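Local coordinates for uncharacterized protein (Trypanosoma congolense, PDB 4E40) that probably serves at the parasite's surface as a receptor that captures haptoglobin-hemoglobin, a step in nutrient uptake, through this elongated helical-bundle domain, at residues R42-T46 with I115-T119; K52-I56 with L223-E227. Where two conformers were deposited one is given. Residue numbers count along the deposited sequence, not the author numbering.

How the contacts relate
From the N terminus the chain enters helix 28-73, which supplies the first partner of both contacts: 42-46 to contact 1 and, further along, 52-56 to contact 2. It then reverses into helix 82-147, where 115-119 closes the loop of contact 1, 69 residues after 46. Contact 2 closes only on helix 192-246, at 223-227, 167 residues after 56. The segments therefore alternate along the chain, so the two closures cross rather than nest. Their centres lie about 18 Å apart and they do not touch. Together they tie helix 28-73 antiparallel to helix 82-147 and parallel to helix 192-246, the three long helices of the bundle.

Contact 1: R42-T46 with I115-T119; sequences RNATT and IIELT. Unlike the reference sequence in segment 115-119: Ile116 (reference Thr).
Helix-helix packing, antiparallel and without a direct hydrogen bond, joins helix 28-73 to helix 82-147 near the middle of the three-helix bundle. Both segments are helical, with backbone bonds Thr45 N to Arg42 O (2.8 Å) and Thr46 N to Asn43 O (3.1 Å), i to i+3, against Thr119 N to Ile115 O (2.8 Å), i to i+4. The axes approach to 9.9 Å with 147° between N-to-C directions; the closest CA atoms, of Asn43 and Ile116, are 6.4 Å apart. Asn43, chi1 t, reaches across: OD1 lies 3.8 Å from Ile115 CG2 and 3.6 Å from Ile116 CG1, ND2 3.8 Å from Thr119 CG2. A water bridges Asn43 ND2 (3.1 Å, weak) to Ile116 O (2.8 Å). Thr46 CG2 meets Ile115 CG2 at 3.9 Å. Arg42, which binds heme b in another structure of this protein (none is bound here), touches Val212 of helix 192-246. With Thr46 OG1 (chi1 p) bonded to Asn43 O at 2.9 Å and Thr119 OG1 (chi1 m) to Ile115 O at 2.8 Å, their methyls are left to pack; direct contacts are van der Waals, and the polar link is a single water, held weakly by Asn43.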
ATOM      1  N   ARG A  42      -6.623  -0.082  -3.002  0.50 28.07           N
ATOM      2  CA  ARG A  42      -6.774  -0.675  -1.661  0.50 28.06           C
ATOM      3  C   ARG A  42      -7.271   0.331  -0.623  0.50 27.69           C
ATOM      4  O   ARG A  42      -8.245   0.079   0.116  0.50 25.32           O
ATOM      5  CB  ARG A  42      -5.432  -1.238  -1.207  0.50 28.91           C
ATOM      6  CG  ARG A  42      -5.465  -2.102   0.028  0.50 27.50           C
ATOM      7  CD  ARG A  42      -5.783  -3.551  -0.381  0.50 31.89           C
ATOM      8  NE  ARG A  42      -7.204  -3.708  -0.576  0.50 31.25           N
ATOM      9  CZ  ARG A  42      -7.837  -4.874  -0.669  0.50 34.10           C
ATOM     10  NH1 ARG A  42      -7.167  -6.012  -0.581  0.50 34.39           N
ATOM     11  NH2 ARG A  42      -9.158  -4.888  -0.803  0.50 34.52           N
ATOM     12  N   ASN A  43      -6.601   1.478  -0.573  1.00 26.78           N
ATOM     13  CA  ASN A  43      -6.928   2.476   0.431  1.00 26.92           C
ATOM     14  C   ASN A  43      -8.403   2.847   0.294  1.00 28.94           C
ATOM     15  O   ASN A  43      -9.074   3.120   1.307  1.00 28.86           O
ATOM     16  CB  ASN A  43      -6.002   3.725   0.263  1.00 27.32           C
ATOM     17  CG  ASN A  43      -6.051   4.665   1.483  1.00 31.77           C
ATOM     18  OD1 ASN A  43      -6.248   4.252   2.637  1.00 31.84           O
ATOM     19  ND2 ASN A  43      -5.893   5.917   1.223  1.00 30.94           N
ATOM     20  N   ALA A  44      -8.922   2.780  -0.923  1.00 27.55           N
ATOM     21  CA  ALA A  44     -10.323   3.157  -1.196  1.00 31.16           C
ATOM     22  C   ALA A  44     -11.317   2.118  -0.693  1.00 32.96           C
ATOM     23  O   ALA A  44     -12.503   2.415  -0.574  1.00 37.88           O
ATOM     24  CB  ALA A  44     -10.549   3.424  -2.690  1.00 30.36           C
ATOM     25  N   THR A  45     -10.834   0.925  -0.405  1.00 34.24           N
ATOM     26  CA  THR A  45     -11.692  -0.120   0.190  1.00 35.52           C
ATOM     27  C   THR A  45     -11.785   0.007   1.717  1.00 36.88           C
ATOM     28  O   THR A  45     -12.587  -0.673   2.370  1.00 34.24           O
ATOM     29  CB  THR A  45     -11.174  -1.548  -0.089  1.00 35.33           C
ATOM     30  OG1 THR A  45      -9.992  -1.810   0.710  1.00 38.61           O
ATOM     31  CG2 THR A  45     -10.925  -1.780  -1.558  1.00 38.33           C
ATOM     32  N   THR A  46     -10.944   0.827   2.323  1.00 34.60           N
ATOM     33  CA  THR A  46     -10.788   0.632   3.762  1.00 32.38           C
ATOM     34  C   THR A  46     -11.948   1.151   4.589  1.00 33.02           C
ATOM     35  O   THR A  46     -12.176   0.648   5.707  1.00 31.72           O
ATOM     36  CB  THR A  46      -9.417   1.113   4.294  1.00 35.63           C
ATOM     37  OG1 THR A  46      -9.276   2.543   4.170  1.00 36.26           O
ATOM     38  CG2 THR A  46      -8.291   0.342   3.571  1.00 37.19           C
ATOM     39  N   ILE A 115      -2.638   1.057   6.629  1.00 18.22           N
ATOM     40  CA  ILE A 115      -2.787   1.286   5.174  1.00 18.70           C
ATOM     41  C   ILE A 115      -2.916   2.780   4.856  1.00 19.54           C
ATOM     42  O   ILE A 115      -2.360   3.263   3.834  1.00 18.58           O
ATOM     43  CB  ILE A 115      -4.007   0.503   4.641  1.00 19.23           C
ATOM     44  CG1 ILE A 115      -3.619  -0.995   4.633  1.00 19.46           C
ATOM     45  CG2 ILE A 115      -4.435   0.978   3.249  1.00 20.18           C
ATOM     46  CD1 ILE A 115      -4.838  -1.923   4.461  1.00 21.51           C
ATOM     47  N   ILE A 116      -3.664   3.490   5.688  1.00 18.75           N
ATOM     48  CA  ILE A 116      -3.864   4.938   5.459  1.00 19.50           C
ATOM     49  C   ILE A 116      -2.498   5.609   5.534  1.00 19.20           C
ATOM     50  O   ILE A 116      -2.156   6.433   4.636  1.00 19.06           O
ATOM     51  CB  ILE A 116      -4.854   5.541   6.490  1.00 18.44           C
ATOM     52  CG1 ILE A 116      -6.294   5.068   6.168  1.00 21.19           C
ATOM     53  CG2 ILE A 116      -4.719   7.083   6.537  1.00 19.46           C
ATOM     54  CD1 ILE A 116      -7.308   5.342   7.309  1.00 24.96           C
ATOM     55  N   GLU A 117      -1.716   5.306   6.585  1.00 19.37           N
ATOM     56  CA  GLU A 117      -0.381   5.952   6.735  1.00 20.18           C
ATOM     57  C   GLU A 117       0.572   5.606   5.576  1.00 20.14           C
ATOM     58  O   GLU A 117       1.251   6.496   4.985  1.00 19.60           O
ATOM     59  CB  GLU A 117       0.247   5.516   8.091  1.00 23.71           C
ATOM     60  CG  GLU A 117       1.707   6.006   8.279  1.00 30.30           C
ATOM     61  CD  GLU A 117       2.499   5.139   9.297  1.00 39.63           C
ATOM     62  OE1 GLU A 117       2.016   4.056   9.756  1.00 41.78           O
ATOM     63  OE2 GLU A 117       3.636   5.528   9.642  1.00 42.95           O
ATOM     64  N   LEU A 118       0.580   4.330   5.182  1.00 17.84           N
ATOM     65  CA  LEU A 118       1.517   3.846   4.128  1.00 19.28           C
ATOM     66  C   LEU A 118       1.140   4.434   2.812  1.00 17.63           C
ATOM     67  O   LEU A 118       2.035   4.793   2.016  1.00 18.38           O
ATOM     68  CB  LEU A 118       1.398   2.313   4.024  1.00 19.96           C
ATOM     69  CG  LEU A 118       2.097   1.622   5.214  1.00 23.55           C
ATOM     70  CD1 LEU A 118       1.618   0.185   5.182  1.00 23.05           C
ATOM     71  CD2 LEU A 118       3.596   1.661   4.977  1.00 26.03           C
ATOM     72  N   THR A 119      -0.167   4.559   2.573  1.00 17.28           N
ATOM     73  CA  THR A 119      -0.605   5.071   1.255  1.00 16.48           C
ATOM     74  C   THR A 119      -0.322   6.562   1.126  1.00 17.91           C
ATOM     75  O   THR A 119       0.086   7.051   0.058  1.00 18.39           O
ATOM     76  CB  THR A 119      -2.087   4.746   1.011  1.00 18.00           C
ATOM     77  OG1 THR A 119      -2.235   3.328   1.051  1.00 18.66           O
ATOM     78  CG2 THR A 119      -2.510   5.234  -0.386  1.00 19.63           C
TER
HETATM   79  O   HOH W   1      -4.022   7.727   2.920  1.00 22.27           O

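Contact 2: K52-I56 with L223-E227. Unlike the reference sequence in segment 52-56: Asp55 (reference Glu).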
ATOM      1  N   LYS A  52     -17.432  -2.676   7.990  1.00 23.95           N
ATOM      2  CA  LYS A  52     -17.798  -4.108   8.184  1.00 23.72           C
ATOM      3  C   LYS A  52     -17.396  -4.545   9.608  1.00 21.84           C
ATOM      4  O   LYS A  52     -18.192  -5.223  10.322  1.00 21.00           O
ATOM      5  CB  LYS A  52     -17.137  -4.992   7.162  1.00 27.37           C
ATOM      6  CG  LYS A  52     -17.453  -6.467   7.263  1.00 33.19           C
ATOM      7  CD  LYS A  52     -17.094  -7.148   5.923  1.00 40.42           C
ATOM      8  CE  LYS A  52     -16.824  -8.661   6.084  1.00 45.54           C
ATOM      9  NZ  LYS A  52     -16.273  -9.311   4.835  1.00 39.23           N
ATOM     10  N   SER A  53     -16.185  -4.150  10.008  1.00 20.87           N
ATOM     11  CA  SER A  53     -15.718  -4.563  11.367  1.00 19.19           C
ATOM     12  C   SER A  53     -16.604  -3.901  12.452  1.00 19.13           C
ATOM     13  O   SER A  53     -16.843  -4.501  13.511  1.00 16.70           O
ATOM     14  CB  SER A  53     -14.222  -4.227  11.543  1.00 19.52           C
ATOM     15  OG  SER A  53     -14.040  -2.836  11.791  1.00 21.75           O
ATOM     16  N   GLU A  54     -17.061  -2.648  12.218  1.00 19.48           N
ATOM     17  CA  GLU A  54     -17.868  -1.980  13.161  1.00 20.07           C
ATOM     18  C   GLU A  54     -19.255  -2.630  13.267  1.00 18.88           C
ATOM     19  O   GLU A  54     -19.804  -2.709  14.372  1.00 18.59           O
ATOM     20  CB  GLU A  54     -18.054  -0.527  12.691  1.00 21.61           C
ATOM     21  CG  GLU A  54     -16.781   0.290  12.884  1.00 23.40           C
ATOM     22  CD  GLU A  54     -16.968   1.779  12.454  1.00 32.66           C
ATOM     23  OE1 GLU A  54     -18.054   2.184  11.976  1.00 33.18           O
ATOM     24  OE2 GLU A  54     -16.059   2.572  12.654  1.00 31.02           O
ATOM     25  N   ASP A  55     -19.775  -3.116  12.125  0.50 19.87           N
ATOM     26  CA  ASP A  55     -21.065  -3.789  12.103  0.50 20.70           C
ATOM     27  C   ASP A  55     -20.948  -5.069  12.911  0.50 18.04           C
ATOM     28  O   ASP A  55     -21.827  -5.374  13.709  0.50 17.74           O
ATOM     29  CB  ASP A  55     -21.495  -4.150  10.672  0.50 23.07           C
ATOM     30  CG  ASP A  55     -22.928  -4.700  10.608  0.50 28.13           C
ATOM     31  OD1 ASP A  55     -23.866  -4.019  11.081  0.50 32.31           O
ATOM     32  OD2 ASP A  55     -23.144  -5.803  10.068  0.50 31.74           O
ATOM     33  N   ILE A  56     -19.843  -5.786  12.692  1.00 17.44           N
ATOM     34  CA  ILE A  56     -19.591  -7.046  13.438  1.00 17.37           C
ATOM     35  C   ILE A  56     -19.596  -6.786  14.947  1.00 16.78           C
ATOM     36  O   ILE A  56     -20.223  -7.541  15.700  1.00 16.21           O
ATOM     37  CB  ILE A  56     -18.244  -7.669  12.982  1.00 17.72           C
ATOM     38  CG1 ILE A  56     -18.512  -8.294  11.621  1.00 20.31           C
ATOM     39  CG2 ILE A  56     -17.803  -8.748  13.983  1.00 17.69           C
ATOM     40  CD1 ILE A  56     -17.211  -8.662  10.940  1.00 20.38           C
ATOM     41  N   LEU A 223     -10.746  -9.960   9.769  1.00 20.97           N
ATOM     42  CA  LEU A 223     -12.153  -9.861   9.566  1.00 23.86           C
ATOM     43  C   LEU A 223     -12.698 -11.291   9.559  1.00 24.52           C
ATOM     44  O   LEU A 223     -13.754 -11.481  10.135  1.00 24.50           O
ATOM     45  CB  LEU A 223     -12.579  -9.193   8.245  1.00 24.35           C
ATOM     46  CG  LEU A 223     -12.796  -7.689   8.214  1.00 31.30           C
ATOM     47  CD1 LEU A 223     -12.916  -7.133   6.805  1.00 32.85           C
ATOM     48  CD2 LEU A 223     -13.953  -7.223   9.080  1.00 29.92           C
ATOM     49  N   GLU A 224     -12.003 -12.234   8.892  1.00 24.71           N
ATOM     50  CA  GLU A 224     -12.480 -13.664   8.857  1.00 24.68           C
ATOM     51  C   GLU A 224     -12.613 -14.195  10.304  1.00 24.35           C
ATOM     52  O   GLU A 224     -13.641 -14.839  10.623  1.00 23.02           O
ATOM     53  CB  GLU A 224     -11.547 -14.601   8.023  1.00 28.73           C
ATOM     54  CG  GLU A 224     -11.566 -14.343   6.500  1.00 34.55           C
ATOM     55  CD  GLU A 224     -10.248 -14.723   5.781  1.00 39.75           C
ATOM     56  OE1 GLU A 224      -9.369 -15.418   6.380  1.00 40.67           O
ATOM     57  OE2 GLU A 224     -10.055 -14.278   4.612  1.00 38.25           O
ATOM     58  N   LYS A 225     -11.601 -13.979  11.126  1.00 21.44           N
ATOM     59  CA  LYS A 225     -11.599 -14.490  12.506  1.00 20.64           C
ATOM     60  C   LYS A 225     -12.746 -13.790  13.260  1.00 18.85           C
ATOM     61  O   LYS A 225     -13.451 -14.430  14.057  1.00 16.49           O
ATOM     62  CB  LYS A 225     -10.245 -14.325  13.180  1.00 22.26           C
ATOM     63  CG  LYS A 225      -9.081 -15.126  12.491  1.00 27.10           C
ATOM     64  CD  LYS A 225      -7.796 -15.019  13.348  1.00 28.57           C
ATOM     65  CE  LYS A 225      -6.550 -15.632  12.718  1.00 36.45           C
ATOM     66  NZ  LYS A 225      -6.479 -17.082  13.054  1.00 40.34           N
ATOM     67  N   ALA A 226     -12.908 -12.478  13.022  1.00 17.82           N
ATOM     68  CA  ALA A 226     -14.003 -11.771  13.729  1.00 17.15           C
ATOM     69  C   ALA A 226     -15.347 -12.341  13.355  1.00 17.54           C
ATOM     70  O   ALA A 226     -16.204 -12.486  14.208  1.00 17.24           O
ATOM     71  CB  ALA A 226     -13.886 -10.248  13.386  1.00 16.60           C
ATOM     72  N   GLU A 227     -15.506 -12.692  12.058  1.00 19.16           N
ATOM     73  CA  GLU A 227     -16.724 -13.323  11.571  1.00 20.61           C
ATOM     74  C   GLU A 227     -17.000 -14.658  12.230  1.00 18.51           C
ATOM     75  O   GLU A 227     -18.142 -14.925  12.645  1.00 19.68           O
ATOM     76  CB  GLU A 227     -16.506 -13.618  10.091  1.00 23.60           C
ATOM     77  CG  GLU A 227     -16.519 -12.343   9.257  1.00 29.53           C
ATOM     78  CD  GLU A 227     -15.827 -12.490   7.885  1.00 37.56           C
ATOM     79  OE1 GLU A 227     -15.359 -13.601   7.492  1.00 36.05           O
ATOM     80  OE2 GLU A 227     -15.709 -11.434   7.206  1.00 37.67           O
TER
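Segments 52-56 and 223-227 are both helical and run nearly parallel, 19° between their N-to-C directions, with axes 10.5 Å apart at closest approach. Ser53 CA lies 6.6 Å from Leu223 CA and, one turn on, Ile56 CA lies 7.1 Å from Glu227 CA. Between the helices Ile56 CD1 packs on Leu223 CD2 at 4.0 Å and on Glu227 CG at 4.1 Å, while Ile56 CG2 lies 4.2 Å from Ala226 CB. Leu223 CD2 also meets Ser53 CB (3.9 Å) and Lys52 CG (4.0 Å). Helix 82-147 adds to this layer: Val108 touches Ser53, Val101 touches Ile56 and the Glu104 side chain touches Ala226. This is parallel packing between two long helices of the receptor's helical bundle, helix 28-73 and helix 192-246, which share a direction, since helix 82-147 runs back and the chain reverses again before helix 192-246. Ser53 OG bonds to Arg50 O in its own helix, and its CB is the atom nearest Leu223 CD2. At the margin, extended Lys52, all four chi angles t, spans the gap to form a salt bridge from NZ to Glu227 OE2 at 3.2 Å. In another structure of this protein Lys52 binds heme b, as does Arg42, whose side chain lies about 10 Å from that of Lys52; no heme is bound here.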